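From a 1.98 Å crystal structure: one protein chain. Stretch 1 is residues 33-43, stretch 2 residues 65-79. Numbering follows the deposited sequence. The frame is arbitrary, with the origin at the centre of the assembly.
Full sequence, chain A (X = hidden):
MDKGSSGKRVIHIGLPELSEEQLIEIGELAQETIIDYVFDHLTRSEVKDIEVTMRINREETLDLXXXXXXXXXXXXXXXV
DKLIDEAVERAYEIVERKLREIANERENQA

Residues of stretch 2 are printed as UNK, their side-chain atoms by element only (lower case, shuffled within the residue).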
# COMPACT_ATOMS: atom_id res chain seq x y z
N THR A 33 -8.13 -1.90 -3.36
CA THR A 33 -9.59 -1.97 -3.43
C THR A 33 -10.10 -1.05 -2.32
O THR A 33 -11.06 -0.31 -2.49
CB THR A 33 -10.10 -3.41 -3.17
OG1 THR A 33 -9.72 -4.26 -4.26
CG2 THR A 33 -11.63 -3.42 -3.03
N ILE A 34 -9.43 -1.09 -1.17
CA ILE A 34 -9.81 -0.26 -0.03
C ILE A 34 -9.59 1.23 -0.31
O ILE A 34 -10.42 2.06 0.05
CB ILE A 34 -9.04 -0.69 1.23
CG1 ILE A 34 -9.46 -2.11 1.62
CG2 ILE A 34 -9.30 0.28 2.37
CD1 ILE A 34 -8.69 -2.71 2.79
N ILE A 35 -8.47 1.56 -0.95
CA ILE A 35 -8.16 2.95 -1.28
C ILE A 35 -9.19 3.47 -2.28
O ILE A 35 -9.74 4.57 -2.12
CB ILE A 35 -6.75 3.10 -1.91
CG1 ILE A 35 -5.68 2.64 -0.92
CG2 ILE A 35 -6.49 4.55 -2.32
CD1 ILE A 35 -4.30 2.49 -1.55
N ASP A 36 -9.44 2.69 -3.31
CA ASP A 36 -10.42 3.07 -4.32
C ASP A 36 -11.77 3.33 -3.67
O ASP A 36 -12.41 4.35 -3.93
CB ASP A 36 -10.58 1.97 -5.38
CG ASP A 36 -9.38 1.88 -6.31
OD1 ASP A 36 -8.51 2.77 -6.24
OD2 ASP A 36 -9.32 0.92 -7.11
N TYR A 37 -12.19 2.42 -2.80
CA TYR A 37 -13.48 2.55 -2.14
C TYR A 37 -13.60 3.86 -1.37
O TYR A 37 -14.61 4.53 -1.46
CB TYR A 37 -13.73 1.40 -1.19
CG TYR A 37 -15.20 1.20 -0.91
CD1 TYR A 37 -15.97 0.37 -1.73
CD2 TYR A 37 -15.82 1.85 0.14
CE1 TYR A 37 -17.33 0.20 -1.50
CE2 TYR A 37 -17.18 1.69 0.38
CZ TYR A 37 -17.93 0.86 -0.45
OH TYR A 37 -19.28 0.69 -0.23
N VAL A 38 -12.57 4.20 -0.61
CA VAL A 38 -12.62 5.43 0.17
C VAL A 38 -12.76 6.67 -0.71
O VAL A 38 -13.60 7.53 -0.44
CB VAL A 38 -11.37 5.58 1.05
CG1 VAL A 38 -11.35 6.96 1.68
CG2 VAL A 38 -11.39 4.51 2.14
N PHE A 39 -11.97 6.76 -1.78
CA PHE A 39 -12.03 7.92 -2.66
C PHE A 39 -13.23 7.94 -3.60
O PHE A 39 -13.54 8.98 -4.19
CB PHE A 39 -10.74 8.04 -3.49
CG PHE A 39 -9.59 8.61 -2.71
CD1 PHE A 39 -8.58 7.79 -2.24
CD2 PHE A 39 -9.53 9.98 -2.44
CE1 PHE A 39 -7.51 8.31 -1.50
CE2 PHE A 39 -8.47 10.52 -1.69
CZ PHE A 39 -7.46 9.68 -1.22
N ASP A 40 -13.91 6.81 -3.76
CA ASP A 40 -15.08 6.78 -4.62
C ASP A 40 -16.32 7.14 -3.81
O ASP A 40 -17.38 7.41 -4.38
CB ASP A 40 -15.29 5.40 -5.24
CG ASP A 40 -14.28 5.09 -6.33
OD1 ASP A 40 -13.86 6.02 -7.06
OD2 ASP A 40 -13.91 3.90 -6.48
N HIS A 41 -16.19 7.16 -2.49
CA HIS A 41 -17.34 7.47 -1.64
C HIS A 41 -17.21 8.72 -0.79
O HIS A 41 -18.14 9.10 -0.07
CB HIS A 41 -17.66 6.26 -0.76
CG HIS A 41 -18.04 5.03 -1.53
ND1 HIS A 41 -17.13 4.31 -2.28
CD2 HIS A 41 -19.24 4.43 -1.72
CE1 HIS A 41 -17.75 3.32 -2.89
NE2 HIS A 41 -19.03 3.37 -2.57
N LEU A 42 -16.05 9.37 -0.86
CA LEU A 42 -15.84 10.60 -0.10
C LEU A 42 -15.24 11.60 -1.05
O LEU A 42 -14.52 11.24 -1.98
CB LEU A 42 -14.87 10.38 1.07
CG LEU A 42 -15.33 9.60 2.30
CD1 LEU A 42 -14.17 9.53 3.28
CD2 LEU A 42 -16.53 10.26 2.95
N THR A 43 -15.55 12.87 -0.85
CA THR A 43 -14.97 13.89 -1.71
C THR A 43 -13.52 14.03 -1.28
O THR A 43 -13.16 13.63 -0.17
CB THR A 43 -15.68 15.23 -1.56
OG1 THR A 43 -15.15 16.15 -2.52
CG2 THR A 43 -15.46 15.78 -0.17
N UNK A 65 -1.49 -9.11 6.01
CA UNK A 65 -2.11 -8.29 7.02
C UNK A 65 -2.37 -6.95 6.37
O UNK A 65 -1.52 -6.41 5.66
c UNK A 65 -0.49 -9.32 10.40
c UNK A 65 -0.95 -9.47 8.96
o UNK A 65 -0.31 -8.16 10.86
o UNK A 65 -0.30 -10.35 11.08
c UNK A 65 -1.21 -8.14 8.25
N UNK A 66 -3.58 -6.43 6.57
CA UNK A 66 -3.95 -5.15 5.99
C UNK A 66 -4.39 -4.23 7.11
O UNK A 66 -5.22 -4.61 7.93
c UNK A 66 -4.67 -6.11 3.78
c UNK A 66 -3.56 -5.48 2.97
c UNK A 66 -5.11 -5.29 5.00
c UNK A 66 -5.60 -3.92 4.58
N UNK A 67 -3.83 -3.04 7.14
CA UNK A 67 -4.19 -2.09 8.17
C UNK A 67 -4.74 -0.84 7.52
O UNK A 67 -4.11 -0.25 6.64
c UNK A 67 -2.96 -1.77 9.02
c UNK A 67 -3.28 -0.96 10.26
o UNK A 67 -2.30 -0.36 12.34
o UNK A 67 -1.24 -1.86 11.10
c UNK A 67 -2.19 -1.06 11.31
N UNK A 68 -5.93 -0.43 7.95
CA UNK A 68 -6.57 0.76 7.41
C UNK A 68 -6.75 1.83 8.48
O UNK A 68 -7.15 1.54 9.60
c UNK A 68 -8.49 1.61 6.02
c UNK A 68 -7.98 0.44 6.84
c UNK A 68 -7.95 -0.83 6.01
N UNK A 69 -6.42 3.07 8.12
CA UNK A 69 -6.60 4.19 9.03
C UNK A 69 -7.22 5.30 8.18
O UNK A 69 -6.70 5.64 7.12
c UNK A 69 -5.28 4.68 9.63
c UNK A 69 -5.44 5.96 10.43
c UNK A 69 -5.89 8.33 11.85
c UNK A 69 -6.20 7.11 12.43
o UNK A 69 -6.11 9.49 12.56
c UNK A 69 -5.97 5.93 11.72
c UNK A 69 -5.37 8.38 10.57
c UNK A 69 -5.14 7.20 9.87
N UNK A 70 -8.32 5.86 8.66
CA UNK A 70 -9.01 6.90 7.91
C UNK A 70 -9.46 8.01 8.83
O UNK A 70 -10.00 7.75 9.90
c UNK A 70 -10.22 6.32 7.17
c UNK A 70 -11.11 7.30 6.40
c UNK A 70 -12.17 6.52 5.63
c UNK A 70 -10.26 8.13 5.43
N UNK A 71 -9.25 9.24 8.40
CA UNK A 71 -9.61 10.40 9.18
C UNK A 71 -10.30 11.44 8.30
O UNK A 71 -9.85 11.72 7.19
o UNK A 71 -6.27 11.84 11.54
o UNK A 71 -7.31 13.76 11.80
c UNK A 71 -8.35 11.00 9.80
c UNK A 71 -7.30 12.55 11.47
c UNK A 71 -8.58 11.92 10.98
N UNK A 72 -11.39 12.00 8.79
CA UNK A 72 -12.10 13.05 8.06
C UNK A 72 -12.07 14.30 8.94
O UNK A 72 -11.78 14.20 10.14
c UNK A 72 -13.63 11.36 6.98
c UNK A 72 -13.58 12.65 7.78
c UNK A 72 -14.35 12.50 9.08
N UNK A 73 -12.33 15.49 8.37
CA UNK A 73 -12.31 16.72 9.17
C UNK A 73 -13.29 16.62 10.34
O UNK A 73 -14.30 15.92 10.26
c UNK A 73 -12.21 17.25 6.86
c UNK A 73 -12.59 15.78 6.94
c UNK A 73 -12.74 17.79 8.16
N UNK A 74 -12.99 17.33 11.44
CA UNK A 74 -13.83 17.28 12.62
C UNK A 74 -15.26 17.81 12.43
O UNK A 74 -16.16 17.44 13.19
c UNK A 74 -11.76 17.50 14.04
c UNK A 74 -13.09 19.55 13.45
c UNK A 74 -12.64 20.41 14.62
c UNK A 74 -13.17 18.05 13.79
N UNK A 75 -15.46 18.65 11.42
CA UNK A 75 -16.77 19.23 11.14
C UNK A 75 -17.56 18.42 10.11
O UNK A 75 -18.71 18.75 9.80
c UNK A 75 -13.54 21.26 8.46
c UNK A 75 -14.02 20.89 7.20
c UNK A 75 -16.60 20.68 10.64
c UNK A 75 -15.33 20.49 7.06
c UNK A 75 -15.71 20.80 9.44
c UNK A 75 -14.38 21.21 9.57
c UNK A 75 -16.17 20.44 8.18
N UNK A 76 -16.94 17.37 9.59
CA UNK A 76 -17.58 16.50 8.60
C UNK A 76 -18.30 15.36 9.32
O UNK A 76 -17.72 14.69 10.17
c UNK A 76 -16.53 15.91 7.62
c UNK A 76 -16.17 16.95 6.57
c UNK A 76 -17.07 14.66 6.93
N UNK A 77 -19.57 15.16 8.99
CA UNK A 77 -20.34 14.09 9.63
C UNK A 77 -20.44 12.83 8.77
O UNK A 77 -21.33 12.70 7.92
n UNK A 77 -22.78 18.53 11.88
c UNK A 77 -21.69 15.79 10.96
c UNK A 77 -23.06 17.23 12.54
c UNK A 77 -23.07 16.07 11.55
c UNK A 77 -21.73 14.61 10.00
N UNK A 78 -19.52 11.91 9.00
CA UNK A 78 -19.45 10.66 8.27
C UNK A 78 -19.17 9.52 9.24
O UNK A 78 -18.45 9.70 10.23
c UNK A 78 -18.77 11.57 6.05
c UNK A 78 -18.00 9.29 6.71
c UNK A 78 -18.33 10.70 7.21
N UNK A 79 -19.76 8.36 8.97
CA UNK A 79 -19.57 7.19 9.82
C UNK A 79 -18.31 6.47 9.31
O UNK A 79 -18.39 5.58 8.47
c UNK A 79 -20.79 6.27 9.74
o UNK A 79 -19.74 4.78 11.26
c UNK A 79 -20.83 5.26 10.86
o UNK A 79 -21.94 4.94 11.33

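Position 65 carries three carbons, the third bearing two oxygens, and lies beyond reach of the helix; two carbons leading to a carboxylate carbon make it Glu-65. At position 66 four carbons fork at the first, one arm being two carbons long; its CA-to-CB bond points toward stretch 1, and the side chain meets Ile-34: this is Ile-66, with its CG2 3.8 Å from Ile-34 CD1. Position 67 again has three carbons ending in two oxygens, but its CA-to-CB bond points away from stretch 1, which it does not touch; it is Glu-67.

Position 68 has one carbon carrying two others and touches the same isoleucine. It is Val-68, and its CG2 lies 3.8 Å from Ile-34 CD1, so one terminal methyl packs against two strand residues. At position 69 a single carbon leads to a six-carbon ring bearing one oxygen, out of reach of stretch 1: Tyr-69. Position 70 has four carbons forked at the second and reaches both Val-38 and Leu-42. This is Leu-70; its CD2 lies 4.1 Å from Val-38 CG1 and 4.3 Å from Leu-42 CD1. Position 71, three carbons with two terminal oxygens and no contact with the helix, is Glu-71, whose OE1 accepts a 2.6 Å hydrogen bond from Tyr-69 OH.

Position 72 has one carbon carrying two and touches Leu-42; it is Val-72, its CG1 4.2 Å from Leu-42 CD1. Positions 73 to 77 and 79 make no contact with stretch 1. At 73 three carbons close a ring onto the backbone nitrogen, giving Pro-73. Position 74, four carbons forked at the first with one longer arm, is Ile-74, and 75, one carbon and a plain six-carbon ring, is Phe-75. Position 76, one carbon bearing two, is Val-76, which closes a type I turn through its N, 3.1 Å from Pro-73 O. Four carbons in a row ending in nitrogen make 77 Lys-77. Position 78 has one carbon carrying two; its CA-to-CB bond points toward stretch 1, and the side chain touches Leu-42: it is Val-78, its CG2 4.0 Å from Leu-42 CD2. Two carbons, the second with two oxygens, identify 79 as Asp-79, whose side chain caps a helix beginning just beyond the stretch.

The contact is wholly apolar, without a hydrogen bond between the stretches. Helix and strand run in nearly the same direction, at 18°, with axes 10.6 Å apart at closest approach. Ile-34, Val-38 and Leu-42, spaced four residues apart, meet Ile-66, Val-68 and Leu-70; Leu-42 extends the packing to Val-72 and Val-78 beyond the strand.

Stretch 2, residues 65-79: EIEVYLEVPIFVKVD
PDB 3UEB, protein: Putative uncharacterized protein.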